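PDB 3A35: lumazine protein from Photobacterium kishitanii, which probably acts as an antenna protein that shifts luciferase emission to shorter wavelength, with 6,7-dimethyl-8-ribityllumazine as its authentic chromophore; it also binds riboflavin and FMN. Local coordinates for residues Ile11-Ile15 with Leu75-Asn79; Gln22-Phe28 with Asp57-Ile63; Leu33-Gly39 with Val51-Asp57; Val44-Leu49 with Ala66-Phe72. One frame throughout, in Å; residues are numbered along the deposited sequence.

Interaction 1 (Ile11-Ile15 with Leu75-Asn79); sequences IIKKI and LEVGN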
# COMPACT_ATOMS: atom_id res chain seq x y z
N ILE A 11 0.35 -12.56 -2.46
CA ILE A 11 0.89 -12.69 -3.79
C ILE A 11 -0.32 -12.81 -4.76
O ILE A 11 -1.20 -13.66 -4.56
CB ILE A 11 1.78 -13.89 -3.85
CG1 ILE A 11 3.01 -13.79 -2.89
CG2 ILE A 11 2.24 -14.13 -5.33
CD1 ILE A 11 4.05 -12.76 -3.33
N ILE A 12 -0.36 -11.96 -5.75
CA ILE A 12 -1.54 -12.01 -6.68
C ILE A 12 -1.52 -13.34 -7.45
O ILE A 12 -0.45 -13.72 -8.04
CB ILE A 12 -1.50 -10.87 -7.65
CG1 ILE A 12 -1.54 -9.50 -6.95
CG2 ILE A 12 -2.65 -11.00 -8.68
CD1 ILE A 12 -1.48 -8.37 -7.84
N LYS A 13 -2.59 -14.09 -7.37
CA LYS A 13 -2.69 -15.45 -7.99
C LYS A 13 -3.49 -15.35 -9.30
O LYS A 13 -3.16 -16.07 -10.30
CB LYS A 13 -3.34 -16.33 -6.99
CG LYS A 13 -3.43 -17.73 -7.49
CD LYS A 13 -3.75 -18.79 -6.57
CE LYS A 13 -3.19 -20.21 -7.00
NZ LYS A 13 -4.03 -21.08 -6.03
N LYS A 14 -4.46 -14.46 -9.38
CA LYS A 14 -5.40 -14.45 -10.51
C LYS A 14 -5.87 -13.01 -10.70
O LYS A 14 -6.07 -12.28 -9.72
CB LYS A 14 -6.74 -15.22 -10.16
CG LYS A 14 -6.59 -16.70 -9.83
CD LYS A 14 -7.99 -17.36 -9.68
CE LYS A 14 -7.90 -18.88 -9.41
NZ LYS A 14 -9.13 -19.35 -8.79
N ILE A 15 -6.04 -12.53 -11.92
CA ILE A 15 -6.61 -11.22 -12.22
C ILE A 15 -7.66 -11.42 -13.32
O ILE A 15 -7.34 -11.95 -14.40
CB ILE A 15 -5.61 -10.25 -12.61
CG1 ILE A 15 -4.52 -10.08 -11.55
CG2 ILE A 15 -6.25 -8.85 -13.05
CD1 ILE A 15 -3.43 -9.27 -12.09
N LEU A 75 -1.21 -3.99 -12.01
CA LEU A 75 -0.46 -5.06 -11.40
C LEU A 75 -0.64 -6.38 -12.21
O LEU A 75 -1.53 -6.54 -13.04
CB LEU A 75 -0.91 -5.26 -9.91
CG LEU A 75 -0.74 -4.04 -8.97
CD1 LEU A 75 -1.28 -4.48 -7.60
CD2 LEU A 75 0.64 -3.67 -8.93
N GLU A 76 0.25 -7.31 -11.88
CA GLU A 76 0.39 -8.57 -12.60
C GLU A 76 0.36 -9.73 -11.66
O GLU A 76 0.79 -9.67 -10.49
CB GLU A 76 1.79 -8.58 -13.30
CG GLU A 76 1.92 -7.42 -14.34
CD GLU A 76 1.06 -7.59 -15.60
OE1 GLU A 76 1.12 -6.60 -16.38
OE2 GLU A 76 0.35 -8.62 -15.83
N VAL A 77 0.01 -10.89 -12.19
CA VAL A 77 0.07 -12.10 -11.47
C VAL A 77 1.50 -12.30 -10.91
O VAL A 77 2.46 -12.07 -11.71
CB VAL A 77 -0.40 -13.33 -12.35
CG1 VAL A 77 -0.13 -14.60 -11.66
CG2 VAL A 77 -1.87 -13.14 -12.66
N GLY A 78 1.64 -12.71 -9.69
CA GLY A 78 2.91 -12.89 -8.97
C GLY A 78 3.37 -11.67 -8.16
O GLY A 78 4.31 -11.84 -7.33
N ASN A 79 2.81 -10.46 -8.45
CA ASN A 79 3.24 -9.30 -7.67
C ASN A 79 2.81 -9.47 -6.19
O ASN A 79 1.83 -10.12 -5.83
CB ASN A 79 2.58 -8.05 -8.19
CG ASN A 79 3.08 -7.61 -9.57
OD1 ASN A 79 4.14 -8.19 -10.14
ND2 ASN A 79 2.48 -6.65 -10.12

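Interaction 2 (Gln22-Phe28 with Asp57-Ile63); sequences QRHGITF and DVVYFDI. With RBF (riboflavin), chain C.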
# COMPACT_ATOMS: atom_id res chain seq x y z
N GLN A 22 -11.73 -4.80 -11.93
CA GLN A 22 -10.94 -6.03 -12.00
C GLN A 22 -11.19 -6.83 -10.78
O GLN A 22 -11.32 -6.27 -9.66
CB GLN A 22 -9.46 -5.74 -12.07
CG GLN A 22 -9.05 -5.06 -13.36
CD GLN A 22 -7.60 -4.76 -13.48
OE1 GLN A 22 -6.80 -5.02 -12.58
NE2 GLN A 22 -7.15 -4.33 -14.67
N ARG A 23 -11.12 -8.15 -10.85
CA ARG A 23 -11.16 -8.99 -9.65
C ARG A 23 -9.81 -9.63 -9.47
O ARG A 23 -9.30 -10.30 -10.40
CB ARG A 23 -12.30 -10.05 -9.72
CG ARG A 23 -12.23 -11.04 -8.58
CD ARG A 23 -13.46 -11.90 -8.44
NE ARG A 23 -14.64 -11.06 -8.19
CZ ARG A 23 -15.88 -11.59 -8.13
NH1 ARG A 23 -16.05 -12.88 -8.38
NH2 ARG A 23 -16.90 -10.76 -7.99
N HIS A 24 -9.20 -9.38 -8.30
CA HIS A 24 -7.93 -9.92 -8.01
C HIS A 24 -8.06 -11.00 -6.92
O HIS A 24 -8.70 -10.75 -5.84
CB HIS A 24 -6.99 -8.86 -7.44
CG HIS A 24 -6.54 -7.87 -8.45
ND1 HIS A 24 -5.33 -7.25 -8.41
CD2 HIS A 24 -7.14 -7.44 -9.59
CE1 HIS A 24 -5.20 -6.42 -9.44
NE2 HIS A 24 -6.31 -6.49 -10.18
N GLY A 25 -7.48 -12.21 -7.17
CA GLY A 25 -7.41 -13.25 -6.19
C GLY A 25 -6.00 -13.24 -5.63
O GLY A 25 -5.05 -13.39 -6.46
N ILE A 26 -5.86 -13.13 -4.35
CA ILE A 26 -4.55 -12.90 -3.71
C ILE A 26 -4.32 -14.04 -2.74
O ILE A 26 -5.08 -14.25 -1.79
CB ILE A 26 -4.54 -11.51 -3.01
CG1 ILE A 26 -4.88 -10.39 -4.03
CG2 ILE A 26 -3.17 -11.27 -2.41
CD1 ILE A 26 -4.97 -8.99 -3.39
N THR A 27 -3.19 -14.77 -2.88
CA THR A 27 -2.80 -15.76 -1.86
C THR A 27 -2.33 -15.09 -0.62
O THR A 27 -1.42 -14.21 -0.61
CB THR A 27 -1.61 -16.58 -2.42
OG1 THR A 27 -2.04 -17.23 -3.62
CG2 THR A 27 -1.15 -17.63 -1.41
N PHE A 28 -2.96 -15.47 0.50
CA PHE A 28 -2.66 -14.87 1.78
C PHE A 28 -1.85 -15.81 2.65
O PHE A 28 -2.10 -16.98 2.59
CB PHE A 28 -3.94 -14.54 2.61
CG PHE A 28 -4.59 -13.20 2.33
CD1 PHE A 28 -4.51 -12.57 1.08
CD2 PHE A 28 -5.28 -12.57 3.35
CE1 PHE A 28 -5.09 -11.31 0.91
CE2 PHE A 28 -5.94 -11.32 3.16
CZ PHE A 28 -5.86 -10.73 1.98
N ASP A 57 -6.55 -20.56 0.32
CA ASP A 57 -5.76 -19.44 0.82
C ASP A 57 -5.85 -18.23 -0.16
O ASP A 57 -5.06 -17.33 -0.05
CB ASP A 57 -4.30 -19.83 1.04
CG ASP A 57 -3.62 -20.35 -0.17
OD1 ASP A 57 -4.21 -20.46 -1.22
OD2 ASP A 57 -2.39 -20.70 0.05
N VAL A 58 -6.81 -18.26 -1.12
CA VAL A 58 -6.95 -17.18 -2.10
C VAL A 58 -8.14 -16.29 -1.65
O VAL A 58 -9.29 -16.76 -1.54
CB VAL A 58 -7.16 -17.68 -3.49
CG1 VAL A 58 -7.21 -16.54 -4.52
CG2 VAL A 58 -6.02 -18.69 -3.88
N VAL A 59 -7.80 -15.00 -1.46
CA VAL A 59 -8.79 -14.04 -1.05
C VAL A 59 -9.02 -13.10 -2.18
O VAL A 59 -8.10 -12.57 -2.80
CB VAL A 59 -8.19 -13.27 0.17
CG1 VAL A 59 -9.21 -12.22 0.65
CG2 VAL A 59 -7.91 -14.23 1.36
N TYR A 60 -10.29 -12.91 -2.54
CA TYR A 60 -10.67 -12.15 -3.70
C TYR A 60 -11.27 -10.75 -3.38
O TYR A 60 -12.04 -10.59 -2.41
CB TYR A 60 -11.76 -12.92 -4.49
CG TYR A 60 -11.21 -14.22 -5.15
CD1 TYR A 60 -10.80 -14.19 -6.49
CD2 TYR A 60 -11.16 -15.43 -4.45
CE1 TYR A 60 -10.31 -15.39 -7.12
CE2 TYR A 60 -10.72 -16.62 -5.10
CZ TYR A 60 -10.36 -16.48 -6.37
OH TYR A 60 -9.83 -17.62 -7.05
N PHE A 61 -10.89 -9.81 -4.24
CA PHE A 61 -11.37 -8.43 -4.12
C PHE A 61 -11.78 -7.95 -5.46
O PHE A 61 -11.12 -8.21 -6.47
CB PHE A 61 -10.20 -7.47 -3.62
CG PHE A 61 -9.62 -7.85 -2.28
CD1 PHE A 61 -10.19 -7.31 -1.11
CD2 PHE A 61 -8.58 -8.73 -2.20
CE1 PHE A 61 -9.71 -7.65 0.13
CE2 PHE A 61 -8.06 -9.09 -0.88
CZ PHE A 61 -8.62 -8.54 0.23
N ASP A 62 -12.85 -7.14 -5.53
CA ASP A 62 -13.11 -6.35 -6.73
C ASP A 62 -12.60 -4.93 -6.66
O ASP A 62 -12.90 -4.25 -5.59
CB ASP A 62 -14.65 -6.36 -6.94
CG ASP A 62 -15.19 -7.62 -7.45
OD1 ASP A 62 -14.51 -8.30 -8.27
OD2 ASP A 62 -16.36 -8.04 -7.18
N ILE A 63 -11.86 -4.51 -7.64
CA ILE A 63 -11.35 -3.16 -7.66
C ILE A 63 -12.23 -2.47 -8.70
O ILE A 63 -12.19 -2.79 -9.88
CB ILE A 63 -9.85 -3.14 -8.06
CG1 ILE A 63 -9.03 -3.95 -6.96
CG2 ILE A 63 -9.28 -1.72 -8.06
CD1 ILE A 63 -8.64 -5.22 -7.34
N1 RBF C . -12.87 0.35 -3.59
C2 RBF C . -12.87 -0.70 -4.44
O2 RBF C . -12.47 -0.57 -5.64
N3 RBF C . -13.22 -1.99 -4.05
C4 RBF C . -13.61 -2.26 -2.72
O4 RBF C . -13.92 -3.43 -2.43
C4A RBF C . -13.68 -1.13 -1.89
N5 RBF C . -14.19 -1.35 -0.55
C5A RBF C . -14.24 -0.23 0.28
C6 RBF C . -14.85 -0.42 1.53
C7 RBF C . -14.92 0.74 2.34
C7M RBF C . -15.65 0.52 3.70
C8 RBF C . -14.42 1.96 1.99
C8M RBF C . -14.49 3.08 2.94
C9 RBF C . -13.78 2.13 0.71
C9A RBF C . -13.78 1.04 -0.17
N10 RBF C . -13.26 1.19 -1.50
C10 RBF C . -13.30 0.11 -2.33
C1' RBF C . -12.88 2.44 -2.03
C2' RBF C . -11.39 2.69 -2.13
O2' RBF C . -10.78 2.50 -0.81
C3' RBF C . -11.10 4.03 -2.56
O3' RBF C . -11.81 4.15 -3.91
C4' RBF C . -9.63 4.27 -2.93
O4' RBF C . -8.84 4.33 -1.72
C5' RBF C . -9.43 5.60 -3.68
O5' RBF C . -8.08 5.77 -4.14
O HOH W 1 -2.72 -19.94 -3.53
O HOH W 2 -0.99 -19.51 2.26

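Interaction 3 (Leu33-Gly39 with Val51-Asp57); sequences LESVEKG and VVRISGD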
# COMPACT_ATOMS: atom_id res chain seq x y z
N LEU A 33 -4.81 -14.88 6.57
CA LEU A 33 -5.97 -15.57 5.96
C LEU A 33 -7.05 -15.92 7.03
O LEU A 33 -8.24 -15.75 6.79
CB LEU A 33 -5.45 -16.89 5.34
CG LEU A 33 -6.55 -17.74 4.82
CD1 LEU A 33 -7.20 -17.07 3.60
CD2 LEU A 33 -6.04 -19.17 4.41
N GLU A 34 -6.65 -16.50 8.12
CA GLU A 34 -7.68 -16.96 9.08
C GLU A 34 -8.30 -15.74 9.86
O GLU A 34 -9.43 -15.92 10.43
CB GLU A 34 -7.07 -18.02 10.02
CG GLU A 34 -6.44 -19.18 9.26
CD GLU A 34 -7.41 -20.30 9.15
OE1 GLU A 34 -7.81 -20.63 8.03
OE2 GLU A 34 -7.65 -20.89 10.22
N SER A 35 -7.65 -14.54 9.84
CA SER A 35 -8.24 -13.36 10.42
C SER A 35 -9.22 -12.60 9.51
O SER A 35 -9.69 -11.54 9.97
CB SER A 35 -7.14 -12.39 10.87
OG SER A 35 -6.60 -11.75 9.74
N VAL A 36 -9.52 -13.12 8.28
CA VAL A 36 -10.45 -12.37 7.42
C VAL A 36 -11.59 -13.28 6.97
O VAL A 36 -11.53 -14.57 7.08
CB VAL A 36 -9.72 -11.72 6.18
CG1 VAL A 36 -8.65 -10.78 6.66
CG2 VAL A 36 -9.19 -12.74 5.21
N GLU A 37 -12.65 -12.60 6.51
CA GLU A 37 -13.81 -13.31 6.09
C GLU A 37 -14.46 -12.54 4.91
O GLU A 37 -14.06 -11.40 4.58
CB GLU A 37 -14.81 -13.37 7.23
CG GLU A 37 -15.34 -12.24 7.81
CD GLU A 37 -15.90 -12.61 9.24
OE1 GLU A 37 -16.60 -13.66 9.40
OE2 GLU A 37 -15.54 -11.88 10.18
N LYS A 38 -15.49 -13.15 4.26
CA LYS A 38 -16.29 -12.33 3.35
C LYS A 38 -16.78 -11.12 3.99
O LYS A 38 -17.32 -11.19 5.08
CB LYS A 38 -17.57 -13.01 2.76
CG LYS A 38 -17.27 -13.92 1.71
CD LYS A 38 -18.59 -14.58 0.82
CE LYS A 38 -19.79 -14.53 1.52
NZ LYS A 38 -20.62 -15.44 0.51
N GLY A 39 -16.62 -9.95 3.32
CA GLY A 39 -17.04 -8.71 3.84
C GLY A 39 -16.06 -7.93 4.69
O GLY A 39 -16.22 -6.77 5.04
N VAL A 51 -13.41 -7.90 1.09
CA VAL A 51 -13.28 -9.28 0.57
C VAL A 51 -14.60 -9.76 -0.05
O VAL A 51 -15.65 -9.65 0.65
CB VAL A 51 -12.86 -10.19 1.73
CG1 VAL A 51 -12.87 -11.65 1.32
CG2 VAL A 51 -11.51 -9.80 2.35
N VAL A 52 -14.50 -10.29 -1.25
CA VAL A 52 -15.71 -10.78 -1.94
C VAL A 52 -15.82 -12.31 -1.78
O VAL A 52 -16.95 -12.79 -1.82
CB VAL A 52 -15.54 -10.45 -3.44
CG1 VAL A 52 -16.34 -11.44 -4.34
CG2 VAL A 52 -15.79 -8.95 -3.65
N ARG A 53 -14.73 -13.06 -1.66
CA ARG A 53 -14.84 -14.53 -1.69
C ARG A 53 -13.54 -15.01 -1.08
O ARG A 53 -12.49 -14.34 -1.29
CB ARG A 53 -15.06 -15.06 -3.09
CG ARG A 53 -14.79 -16.49 -3.30
CD ARG A 53 -14.82 -16.78 -4.72
NE ARG A 53 -14.50 -18.17 -4.81
CZ ARG A 53 -13.81 -18.74 -5.79
NH1 ARG A 53 -13.34 -18.03 -6.83
NH2 ARG A 53 -13.70 -20.08 -5.72
N ILE A 54 -13.50 -16.12 -0.43
CA ILE A 54 -12.28 -16.83 -0.03
C ILE A 54 -12.34 -18.28 -0.43
O ILE A 54 -13.35 -18.97 -0.16
CB ILE A 54 -12.05 -16.70 1.40
CG1 ILE A 54 -11.94 -15.24 1.83
CG2 ILE A 54 -10.80 -17.50 1.73
CD1 ILE A 54 -11.91 -15.12 3.41
N SER A 55 -11.29 -18.70 -1.12
CA SER A 55 -11.30 -20.14 -1.52
C SER A 55 -9.90 -20.64 -1.12
O SER A 55 -8.89 -20.20 -1.77
CB SER A 55 -11.55 -20.18 -2.98
OG SER A 55 -11.48 -21.57 -3.43
N GLY A 56 -9.84 -21.52 -0.10
CA GLY A 56 -8.55 -21.97 0.32
C GLY A 56 -7.76 -20.78 0.84
O GLY A 56 -8.30 -20.12 1.69
N ASP A 57 -6.55 -20.56 0.32
CA ASP A 57 -5.76 -19.44 0.82
C ASP A 57 -5.85 -18.23 -0.16
O ASP A 57 -5.06 -17.33 -0.05
CB ASP A 57 -4.30 -19.83 1.04
CG ASP A 57 -3.62 -20.35 -0.17
OD1 ASP A 57 -4.21 -20.46 -1.22
OD2 ASP A 57 -2.39 -20.70 0.05

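Interaction 4 (Val44-Leu49 with Ala66-Phe72); sequences VNGCSL and AINTTTF. With RBF (riboflavin), chain C.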
# COMPACT_ATOMS: atom_id res chain seq x y z
N VAL A 44 -5.13 -3.23 1.29
CA VAL A 44 -4.28 -3.97 0.36
C VAL A 44 -3.46 -2.90 -0.38
O VAL A 44 -4.02 -1.97 -1.01
CB VAL A 44 -5.15 -4.72 -0.68
CG1 VAL A 44 -4.14 -5.45 -1.67
CG2 VAL A 44 -6.01 -5.71 0.01
N ASN A 45 -2.13 -2.94 -0.18
CA ASN A 45 -1.35 -1.81 -0.63
C ASN A 45 -1.88 -0.47 -0.22
O ASN A 45 -1.81 0.58 -0.90
CB ASN A 45 -1.12 -1.74 -2.13
CG ASN A 45 -0.11 -2.77 -2.65
OD1 ASN A 45 0.74 -3.25 -1.92
ND2 ASN A 45 -0.16 -3.04 -3.96
N GLY A 46 -2.34 -0.42 1.07
CA GLY A 46 -2.82 0.85 1.65
C GLY A 46 -4.19 1.23 1.21
O GLY A 46 -4.75 2.26 1.74
N CYS A 47 -4.87 0.45 0.35
CA CYS A 47 -6.20 0.84 -0.12
C CYS A 47 -7.27 -0.02 0.59
O CYS A 47 -7.19 -1.22 0.59
CB CYS A 47 -6.26 0.49 -1.59
SG CYS A 47 -7.80 1.00 -2.43
N SER A 48 -8.32 0.67 1.10
CA SER A 48 -9.41 -0.09 1.67
C SER A 48 -10.14 -0.85 0.52
O SER A 48 -10.68 -0.24 -0.40
CB SER A 48 -10.42 0.82 2.37
OG SER A 48 -9.89 1.27 3.62
N LEU A 49 -10.28 -2.16 0.72
CA LEU A 49 -11.01 -3.08 -0.19
C LEU A 49 -11.78 -4.07 0.64
O LEU A 49 -11.43 -4.40 1.78
CB LEU A 49 -10.07 -3.86 -1.15
CG LEU A 49 -9.18 -3.00 -2.05
CD1 LEU A 49 -8.23 -3.92 -2.85
CD2 LEU A 49 -10.02 -2.15 -3.05
N ALA A 66 -11.92 2.03 -6.69
CA ALA A 66 -10.57 2.42 -6.58
C ALA A 66 -9.71 2.36 -7.85
O ALA A 66 -8.54 2.73 -7.85
CB ALA A 66 -9.88 1.47 -5.55
N ILE A 67 -10.38 1.99 -8.97
CA ILE A 67 -9.56 1.56 -10.17
C ILE A 67 -8.79 2.71 -10.82
O ILE A 67 -7.77 2.49 -11.50
CB ILE A 67 -10.44 0.86 -11.15
CG1 ILE A 67 -9.55 0.05 -12.10
CG2 ILE A 67 -11.22 1.87 -11.98
CD1 ILE A 67 -10.25 -1.01 -12.81
N ASN A 68 -9.26 3.95 -10.67
CA ASN A 68 -8.65 5.11 -11.34
C ASN A 68 -7.65 5.85 -10.55
O ASN A 68 -7.01 6.82 -11.04
CB ASN A 68 -9.78 6.11 -11.73
CG ASN A 68 -10.72 5.50 -12.73
OD1 ASN A 68 -11.92 5.44 -12.53
ND2 ASN A 68 -10.13 5.03 -13.83
N THR A 69 -7.48 5.48 -9.22
CA THR A 69 -6.57 6.29 -8.35
C THR A 69 -5.57 5.39 -7.57
O THR A 69 -4.94 5.84 -6.65
CB THR A 69 -7.46 6.99 -7.28
OG1 THR A 69 -8.39 6.08 -6.74
CG2 THR A 69 -8.24 8.15 -7.97
N THR A 70 -5.40 4.17 -8.09
CA THR A 70 -4.46 3.19 -7.46
C THR A 70 -3.70 2.41 -8.51
O THR A 70 -4.02 2.49 -9.71
CB THR A 70 -5.27 2.15 -6.57
OG1 THR A 70 -6.17 1.45 -7.44
CG2 THR A 70 -6.08 2.87 -5.47
N THR A 71 -2.75 1.59 -8.05
CA THR A 71 -1.93 0.79 -8.98
C THR A 71 -2.57 -0.47 -9.44
O THR A 71 -1.95 -1.20 -10.30
CB THR A 71 -0.55 0.58 -8.33
OG1 THR A 71 -0.81 -0.17 -7.16
CG2 THR A 71 0.11 1.88 -8.02
N PHE A 72 -3.71 -0.88 -8.84
CA PHE A 72 -4.20 -2.24 -9.13
C PHE A 72 -4.37 -2.58 -10.64
O PHE A 72 -3.98 -3.70 -11.03
CB PHE A 72 -5.52 -2.45 -8.46
CG PHE A 72 -5.41 -2.54 -6.96
CD1 PHE A 72 -4.89 -3.69 -6.38
CD2 PHE A 72 -5.76 -1.48 -6.15
CE1 PHE A 72 -4.81 -3.76 -4.96
CE2 PHE A 72 -5.66 -1.56 -4.75
CZ PHE A 72 -5.16 -2.67 -4.16
N1 RBF C . -12.87 0.35 -3.59
C2 RBF C . -12.87 -0.70 -4.44
O2 RBF C . -12.47 -0.57 -5.64
N3 RBF C . -13.22 -1.99 -4.05
C4 RBF C . -13.61 -2.26 -2.72
O4 RBF C . -13.92 -3.43 -2.43
C4A RBF C . -13.68 -1.13 -1.89
N5 RBF C . -14.19 -1.35 -0.55
C5A RBF C . -14.24 -0.23 0.28
C6 RBF C . -14.85 -0.42 1.53
C7 RBF C . -14.92 0.74 2.34
C7M RBF C . -15.65 0.52 3.70
C8 RBF C . -14.42 1.96 1.99
C8M RBF C . -14.49 3.08 2.94
C9 RBF C . -13.78 2.13 0.71
C9A RBF C . -13.78 1.04 -0.17
N10 RBF C . -13.26 1.19 -1.50
C10 RBF C . -13.30 0.11 -2.33
C1' RBF C . -12.88 2.44 -2.03
C2' RBF C . -11.39 2.69 -2.13
O2' RBF C . -10.78 2.50 -0.81
C3' RBF C . -11.10 4.03 -2.56
O3' RBF C . -11.81 4.15 -3.91
C4' RBF C . -9.63 4.27 -2.93
O4' RBF C . -8.84 4.33 -1.72
C5' RBF C . -9.43 5.60 -3.68
O5' RBF C . -8.08 5.77 -4.14
O HOH W 3 -2.33 -1.50 -5.43

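Interaction 1 (Ile11-Ile15 with Leu75-Asn79)
In the first of two six-stranded antiparallel beta barrels, the loop before the last strand, 80-84, pairs with the opening strand, 8-17. Two backbone hydrogen bonds fix the pairing: Ile12 N gives to Asn79 O at 2.9 Å (170°), and Gly78 N to Ile12 O at 2.8 Å (164°). Glu76-Asn79 is a type II turn, closed by Asn79 N to Glu76 O at 3.0 Å; Gly78 has phi 92°, a value that favours glycine. Ile12 and Ile15 both point toward the loop and share the mt rotamer. Extended this way, Ile12 brings CD1 to 3.8 Å from Leu75 CB, while Ile15 CG1 lies 4.2 Å from Val77 CG2. Lys13 and Lys14 instead point away; their backbones both lie opposite Gly25 in a classic beta bulge, which explains why isoleucines three residues apart face the same way; Lys14 NZ is hydrogen-bonded to Tyr60. At the turn, Val77, in its t rotamer, sets CG1 3.6 Å from Lys13 O.

Interaction 2 (Gln22-Phe28 with Asp57-Ile63)
Strands 22-27 and 58-63 run antiparallel, their axes 4.2 Å apart at closest approach and 153° between directions. Three hydrogen-bonded pairs satisfy both N-H and C=O: Gln22 with Ile63 (N to O 2.9 Å, and Ile63 N to Gln22 O 2.7 Å), His24 with Phe61 and Ile26 with Val59. Phe28 N extends the ladder to Asp57 O at 2.9 Å. Side-chain polar groups are paired too. Arg23 grips Asp62 in a two-pronged salt bridge, NE to OD1 at 2.8 Å and NH2 to OD2 at 2.9 Å; His24 NE2 donates to Gln22 OE1 at 2.9 Å, while Gln22 NE2 reaches Arg73 O. One water joins Thr27 OG1 to Asp57 OD1, another Phe28 O to Asp57 OD2. On the Gln22, His24 and Ile26 face, Ile63 CD1 makes a CH-pi contact 3.7 Å from the His24 ring centroid, and Val59 CG2 another at 3.6 Å from that of Phe28. Beside Tyr60, Gly25 carries no CB, which would clash with that ring. Asp62 O accepts riboflavin N3 at 2.8 Å, so this barrel ladder ends at the flavin site of a lumazine-binding domain.

Interaction 3 (Leu33-Gly39 with Val51-Asp57)
Leu33 spreads its CD2 methyl over the bend that follows strand 47-55, 3.6 Å from Asp57 CA and 3.7 Å from Gly56 O, while its CD1 meets Ile54 CG2 at 4.1 Å. The contact lays Leu33 of helix 30-34 and the loop that follows along the later half of strand 47-55 in the N-terminal antiparallel barrel; the same leucine also touches Phe28 and Val59. Further along, Val36 points toward the strand, and its CG2 lies 4.0 Å from Ile54 CD1. That methyl also approaches the loop backbone, 3.7 Å from Val36 O and 3.8 Å from Glu37 CA, so Ile54 serves both the helix residue Leu33 and the loop at Val36 and Glu37. The CA-to-CB bond of Lys38 points sideways, and its CD lies 3.6 Å from Val52 O. Gly39 has phi 89° and psi -10°, where a CB would jam against the preceding carbonyl oxygen. Val51 sits next to Val59 and Phe61 in the barrel, and its CB comes within 3.3 Å of Glu37 O. The segments are tied by one hydrogen bond, from Gly39 N to Val51 O, 2.9 Å long with an angle of 166° at the hydrogen.

Interaction 4 (Val44-Leu49 with Ala66-Phe72)
Val44-Cys47 forms a type I' beta turn, closed by Val44 N to Cys47 O at 3.0 Å and Cys47 N to Val44 O at 2.9 Å; both central residues, Asn45 (phi 49°) and Gly46 (phi 78°), have positive phi. Across from this hairpin, 66-72 is an irregular loop in which Thr70 OG1 donates to Ala66 O at 2.7 Å. The nearest backbones stay apart, with Cys47 and Thr70 CA atoms 7.9 Å distant, so side chains bridge the gap. The Phe72 ring receives most of them: Leu49 CD1 is 3.6 Å from its CZ, Val44 CG1 3.8 Å from CE1, and Cys47 SG stands at the ring edge, 5.4 Å from the centroid. Cys47 SG also packs on Ala66 CB at 3.8 Å. A water links Asn45 ND2 (3.0 Å) with Thr71 OG1 (2.7 Å), while Asn45 OD1 is hydrogen-bonded to Asn82 N. Riboflavin draws on both segments: its O2' donates to Ser48 O at 2.8 Å, and Ala66 N donates to its O2 at 2.9 Å. Around this site, Phe72 rests on Ile63 of strand 58-63, Val44 and Asn45 on Val81 of strand 80-84, and Thr70 on Asn179 of strand 177-182, in the second barrel.

In the fold
All four contacts belong to the first barrel, but at different depths. Interactions 2 and 4 are buried and both touch riboflavin: the former is a regular strand ladder with a salt bridge, the latter a meeting of side chains between hairpin and loop. Interactions 1 and 3 lie at the surface, where a loop, and in interaction 3 also a helix residue, is tied to a strand by two backbone hydrogen bonds and one, respectively, and by aliphatic packing. Strands 8-17 and 22-27 are sheet neighbours, so interaction 1 joins interaction 2 through Lys13 N to Gly25 O (2.7 Å); strands 58-63 and 47-55 join interaction 2 to interaction 3 through Tyr60 O and Val52 N (2.7 Å). Interactions 3 and 4 use opposite ends of strand 47-55, their centres about 18 Å apart.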